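Local structure of probable transcriptional regulatory protein, Rv1404 (Mycobacterium tuberculosis, 2NYX) at the interface of chains A and B. The protein probably binds DNA as a transcriptional regulator of the MarR family, whose members typically work as dimers. Coordinates in Å, arbitrary orientation; residue numbers count along the deposited sequence, not the author numbering. Chains: chain A/B, Probable transcriptional regulatory protein, Rv1404.

Contact 1: the interface of chains A and B. Residues chain A 121, 124-125, 128; chain B 14, 18, 21-22.
B:Thr18 of helix 16-24 lies against one face of A helix 107-129, with its two branches doing different work. With OG1 beside the backbone N (chi1 -73°), the methyl CG2 stands anti to that N and reaches the methyl CG2 of A:Ile124 at 3.6 Å, the two side chains crossing obliquely. That same threonine methyl also meets the A:Arg121 backbone oxygen and its CB. The hydroxyl OG1 is turned toward the next residue along, 3.3 Å from A:Ala125 CA; the small side chain of A:Ala125 probably allows this close approach to the helix backbone. A:Ile124 is shared between neighbours: its long branch carries CD1 to 3.6 Å from B:Leu22 CD1, while its CG2 branch faces B:Thr18 and, more loosely, B:Leu21. B:Leu22 spreads its two methyls over A:Ile124 and A:Arg121, CD2 lying 3.7 Å from A:Arg121 CB; the arginine therefore contributes the root of its side chain here. One turn beyond A:Ile124, A:Val128 presents CG2 to B:Leu21 CD2 at 3.6 Å. A:Ala125 CB meets B:Val14 CG1 at 3.8 Å, extending the contact to the loop before B helix 16-24. The patch packs the N-terminal helix of B onto a C-terminal helix of A, a helical dimer interface expected for a MarR-type protein.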
# COMPACT_ATOMS: atom_id res chain seq x y z
N ARG A 121 -3.28 2.34 -11.39
CA ARG A 121 -3.13 1.67 -12.67
C ARG A 121 -2.21 2.40 -13.67
O ARG A 121 -1.59 1.75 -14.51
CB ARG A 121 -4.49 1.27 -13.28
CG ARG A 121 -5.16 2.31 -14.14
CD ARG A 121 -5.89 1.68 -15.34
NE ARG A 121 -6.95 0.73 -14.97
CZ ARG A 121 -8.06 1.04 -14.31
NH1 ARG A 121 -8.30 2.30 -13.90
NH2 ARG A 121 -8.95 0.09 -14.03
N ILE A 124 1.31 1.53 -12.27
CA ILE A 124 1.56 0.13 -12.59
C ILE A 124 1.88 -0.05 -14.08
O ILE A 124 2.87 -0.70 -14.42
CB ILE A 124 0.38 -0.78 -12.18
CG1 ILE A 124 0.43 -1.04 -10.68
CG2 ILE A 124 0.41 -2.11 -12.94
CD1 ILE A 124 -0.71 -1.91 -10.17
N ALA A 125 1.06 0.55 -14.94
CA ALA A 125 1.24 0.47 -16.38
C ALA A 125 2.60 0.97 -16.78
O ALA A 125 3.25 0.37 -17.63
CB ALA A 125 0.15 1.26 -17.10
N VAL A 128 5.08 -1.64 -15.85
CA VAL A 128 4.86 -2.81 -16.71
C VAL A 128 5.41 -2.62 -18.13
O VAL A 128 5.90 -3.58 -18.72
CB VAL A 128 3.37 -3.20 -16.71
CG1 VAL A 128 3.01 -4.04 -17.92
CG2 VAL A 128 3.04 -3.93 -15.44
N VAL B 14 -0.49 -4.02 -22.41
CA VAL B 14 -0.31 -3.01 -21.31
C VAL B 14 -0.64 -3.50 -19.86
O VAL B 14 0.28 -3.98 -19.21
CB VAL B 14 -0.46 -1.48 -21.61
CG1 VAL B 14 -0.00 -0.68 -20.40
CG2 VAL B 14 0.41 -1.08 -22.80
N THR B 18 -2.02 -4.90 -16.63
CA THR B 18 -2.18 -3.96 -15.52
C THR B 18 -3.44 -4.24 -14.73
O THR B 18 -3.41 -4.23 -13.51
CB THR B 18 -2.15 -2.49 -15.99
OG1 THR B 18 -0.81 -2.14 -16.36
CG2 THR B 18 -2.58 -1.54 -14.89
N LEU B 21 -3.19 -7.25 -12.75
CA LEU B 21 -2.31 -6.91 -11.64
C LEU B 21 -2.99 -6.16 -10.49
O LEU B 21 -2.58 -6.30 -9.35
CB LEU B 21 -1.13 -6.08 -12.16
CG LEU B 21 0.29 -6.63 -12.26
CD1 LEU B 21 0.40 -8.15 -12.17
CD2 LEU B 21 0.94 -6.09 -13.53
N LEU B 22 -3.99 -5.34 -10.79
CA LEU B 22 -4.76 -4.69 -9.72
C LEU B 22 -5.46 -5.73 -8.86
O LEU B 22 -5.44 -5.64 -7.63
CB LEU B 22 -5.79 -3.73 -10.29
CG LEU B 22 -5.44 -2.28 -10.61
CD1 LEU B 22 -4.25 -1.79 -9.81
CD2 LEU B 22 -5.21 -2.11 -12.09

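Contact 2: the interface of chains A and B. Residues chain A 16-17, 20-21, 24, 142; chain B 140, 143.
B:Leu143 rests its forked end on A helix 14-39, over A:Ala20, A:Leu21 and A:Ala24, and is the apolar centre of the patch. CG lies beside the backbone N (chi1 -72°), which points the fork at the A helix. CD1 meets A:Leu21 CG at 3.8 Å and also rests on the methyl of A:Ala20. CD2 turns farther along the helix to A:Ala24 CB, again at 3.8 Å. The two leucine side chains cross at a slant, with A:Leu21 CD2 lying 4.1 Å from each of the B:Leu143 methyls, CD1 and CD2. The alanines on either side keep the helix surface low, which probably lets the leucine approach: A:Ala20 CB comes within 3.9 Å of B:Leu143 CB. From helix 133-149, A:Ala142 CB makes a looser contact at 4.2 Å from B:Leu143 CG. Farther out, one turn before B:Leu143, B:Val140 directs its methyl CG2 at the A:Val16 backbone oxygen, 3.5 Å away. Here the rim is helix backbone met by a valine methyl. The patch seats B helix 139-150 on the N-terminal helix of A, probably helping to hold the two subunits together as the intertwined dimer typical of MarR proteins.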
# COMPACT_ATOMS: atom_id res chain seq x y z
N VAL A 16 13.80 -17.46 -0.43
CA VAL A 16 14.00 -16.63 -1.63
C VAL A 16 12.70 -16.14 -2.27
O VAL A 16 12.68 -15.04 -2.85
CB VAL A 16 14.90 -17.30 -2.72
CG1 VAL A 16 16.36 -17.37 -2.25
CG2 VAL A 16 14.38 -18.67 -3.13
N ILE A 17 11.64 -16.94 -2.17
CA ILE A 17 10.31 -16.53 -2.65
C ILE A 17 9.76 -15.41 -1.77
O ILE A 17 9.25 -14.41 -2.27
CB ILE A 17 9.30 -17.72 -2.72
CG1 ILE A 17 9.76 -18.76 -3.75
CG2 ILE A 17 7.90 -17.24 -3.09
CD1 ILE A 17 9.07 -20.12 -3.63
N ALA A 20 11.67 -12.05 -2.26
CA ALA A 20 11.27 -11.42 -3.52
C ALA A 20 9.89 -10.77 -3.41
O ALA A 20 9.64 -9.68 -3.95
CB ALA A 20 11.30 -12.43 -4.64
N LEU A 21 8.99 -11.45 -2.70
CA LEU A 21 7.65 -10.94 -2.41
C LEU A 21 7.67 -9.74 -1.47
O LEU A 21 6.87 -8.81 -1.62
CB LEU A 21 6.77 -12.06 -1.84
CG LEU A 21 6.14 -13.00 -2.86
CD1 LEU A 21 5.80 -14.29 -2.19
CD2 LEU A 21 4.92 -12.39 -3.48
N ALA A 24 8.71 -6.79 -3.56
CA ALA A 24 7.52 -6.49 -4.36
C ALA A 24 6.44 -5.77 -3.56
O ALA A 24 5.78 -4.88 -4.08
CB ALA A 24 6.93 -7.75 -4.99
N ALA A 142 2.72 -15.13 -10.47
CA ALA A 142 3.35 -15.16 -9.16
C ALA A 142 2.45 -14.61 -8.05
O ALA A 142 2.34 -15.20 -6.98
CB ALA A 142 4.68 -14.41 -9.20
N VAL B 140 10.74 -16.12 -8.47
CA VAL B 140 11.70 -15.07 -8.17
C VAL B 140 12.01 -14.22 -9.40
O VAL B 140 11.92 -13.00 -9.35
CB VAL B 140 13.00 -15.60 -7.52
CG1 VAL B 140 14.05 -14.50 -7.42
CG2 VAL B 140 12.72 -16.16 -6.14
N LEU B 143 9.17 -11.69 -10.06
CA LEU B 143 9.09 -10.69 -9.00
C LEU B 143 10.26 -9.71 -9.04
O LEU B 143 10.08 -8.52 -8.83
CB LEU B 143 9.00 -11.36 -7.63
CG LEU B 143 7.66 -12.04 -7.32
CD1 LEU B 143 7.85 -13.06 -6.21
CD2 LEU B 143 6.58 -11.04 -6.95

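Contact 3: the interface of chains A and B. Residues chain A 25, 28-29, 120; chain B 25, 28-29, 32, 146.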
# COMPACT_ATOMS: atom_id res chain seq x y z
N SER A 25 6.29 -6.15 -2.29
CA SER A 25 5.29 -5.53 -1.42
C SER A 25 5.61 -4.05 -1.13
O SER A 25 4.70 -3.23 -1.00
CB SER A 25 5.14 -6.31 -0.12
OG SER A 25 6.25 -6.10 0.72
N LEU A 28 4.59 -2.05 -4.18
CA LEU A 28 3.14 -1.83 -4.25
C LEU A 28 2.69 -0.78 -3.25
O LEU A 28 1.80 0.04 -3.55
CB LEU A 28 2.38 -3.14 -4.06
CG LEU A 28 2.57 -4.17 -5.18
CD1 LEU A 28 2.32 -5.56 -4.66
CD2 LEU A 28 1.69 -3.88 -6.38
N VAL A 29 3.32 -0.77 -2.08
CA VAL A 29 3.09 0.31 -1.10
C VAL A 29 3.50 1.67 -1.67
O VAL A 29 2.77 2.65 -1.54
CB VAL A 29 3.78 0.05 0.25
CG1 VAL A 29 3.77 1.30 1.09
CG2 VAL A 29 3.07 -1.05 0.99
N ARG A 120 -3.09 4.40 -9.38
CA ARG A 120 -2.46 3.10 -9.22
C ARG A 120 -2.24 2.43 -10.57
O ARG A 120 -1.12 2.01 -10.88
CB ARG A 120 -3.28 2.18 -8.30
CG ARG A 120 -3.25 2.55 -6.83
CD ARG A 120 -3.90 1.50 -5.92
NE ARG A 120 -3.06 0.32 -5.78
CZ ARG A 120 -3.44 -0.92 -6.10
NH1 ARG A 120 -4.67 -1.15 -6.56
NH2 ARG A 120 -2.59 -1.93 -5.94
N SER B 25 -2.83 -8.28 -6.91
CA SER B 25 -2.02 -7.69 -5.88
C SER B 25 -2.81 -7.29 -4.62
O SER B 25 -2.22 -6.85 -3.65
CB SER B 25 -1.24 -6.49 -6.44
OG SER B 25 -2.11 -5.40 -6.67
N LEU B 28 -1.44 -9.04 -1.20
CA LEU B 28 -0.14 -8.55 -0.78
C LEU B 28 -0.29 -7.16 -0.19
O LEU B 28 0.29 -6.86 0.86
CB LEU B 28 0.85 -8.51 -1.93
CG LEU B 28 2.22 -9.16 -1.70
CD1 LEU B 28 3.28 -8.57 -2.62
CD2 LEU B 28 2.68 -9.13 -0.24
N VAL B 29 -1.08 -6.32 -0.87
CA VAL B 29 -1.34 -4.94 -0.44
C VAL B 29 -2.04 -4.87 0.93
O VAL B 29 -1.67 -4.07 1.77
CB VAL B 29 -2.13 -4.16 -1.53
CG1 VAL B 29 -2.82 -2.93 -0.94
CG2 VAL B 29 -1.21 -3.75 -2.66
N SER B 32 0.48 -5.84 3.50
CA SER B 32 1.37 -4.71 3.70
C SER B 32 0.71 -3.65 4.57
O SER B 32 1.31 -3.19 5.55
CB SER B 32 1.80 -4.12 2.37
OG SER B 32 2.40 -5.11 1.55
N PHE B 146 9.90 -7.23 -11.77
CA PHE B 146 8.96 -6.21 -11.33
C PHE B 146 9.64 -5.12 -10.50
O PHE B 146 9.42 -3.93 -10.74
CB PHE B 146 7.84 -6.86 -10.52
CG PHE B 146 6.85 -5.88 -9.96
CD1 PHE B 146 6.17 -4.99 -10.79
CD2 PHE B 146 6.56 -5.88 -8.59
CE1 PHE B 146 5.23 -4.09 -10.24
CE2 PHE B 146 5.63 -5.00 -8.05
CZ PHE B 146 4.96 -4.11 -8.87
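A:Leu28 and B:Leu28 meet through their CD1 methyls at 3.8 Å, their side chains crossing at about a right angle. The stem of A:Leu28 rests on B:Val29, CB to CG2 at 3.9 Å, while its CD2 reaches B:Ser25 CB and, more distantly, the ring atom CZ of B:Phe146 at 4.1 Å. The other methyl of B:Leu28, CD2, lies 3.7 Å from A:Ser25 CB. A:Val29 adds a contact of CG2 with B:Ser32 CB at 3.6 Å. Among the polar groups, B:Ser32 OG lies beside its own backbone N (chi1 -57°), which turns it back along the helix. It donates to B:Leu28 O at 2.8 Å from above the carbonyl plane. That bond fixes the hydroxyl within its own helix, beside A:Ser25 CB. A:Arg120 bends at chi3 (74°) and brings its guanidinium past B:Val29 in the opposite sense; B:Ser25 OG lies at the guanidinium edge, in plane, but at 3.6 Å from NH2 this is a loose polar approach. In the fold, the patch lies where A helix 14-39 meets B helix 26-39 and the break at B:Ser25 just before it, with A:Arg120 reaching in from helix 107-129 and B:Phe146 from helix 139-150, amid the helices that join the two subunits.

Contact 3 forms the corner, about 12 Å from each of contacts 1 and 2 between C-alpha centres, while contacts 1 and 2 are about 17 Å apart. A helix 107-129 serves contacts 1 and 3, and A helix 14-39 contacts 2 and 3. On the B side, helix 139-150 links contacts 2 and 3; helix 16-24 serves contact 1 and helix 26-39 contact 3, with a break at B:Ser25 where A has unbroken helix. The patches belong to one helical interface, their described side-chain contacts mostly apolar. The dimer is thus not an exact two-fold, which may bear on how its DNA-binding lobes are placed.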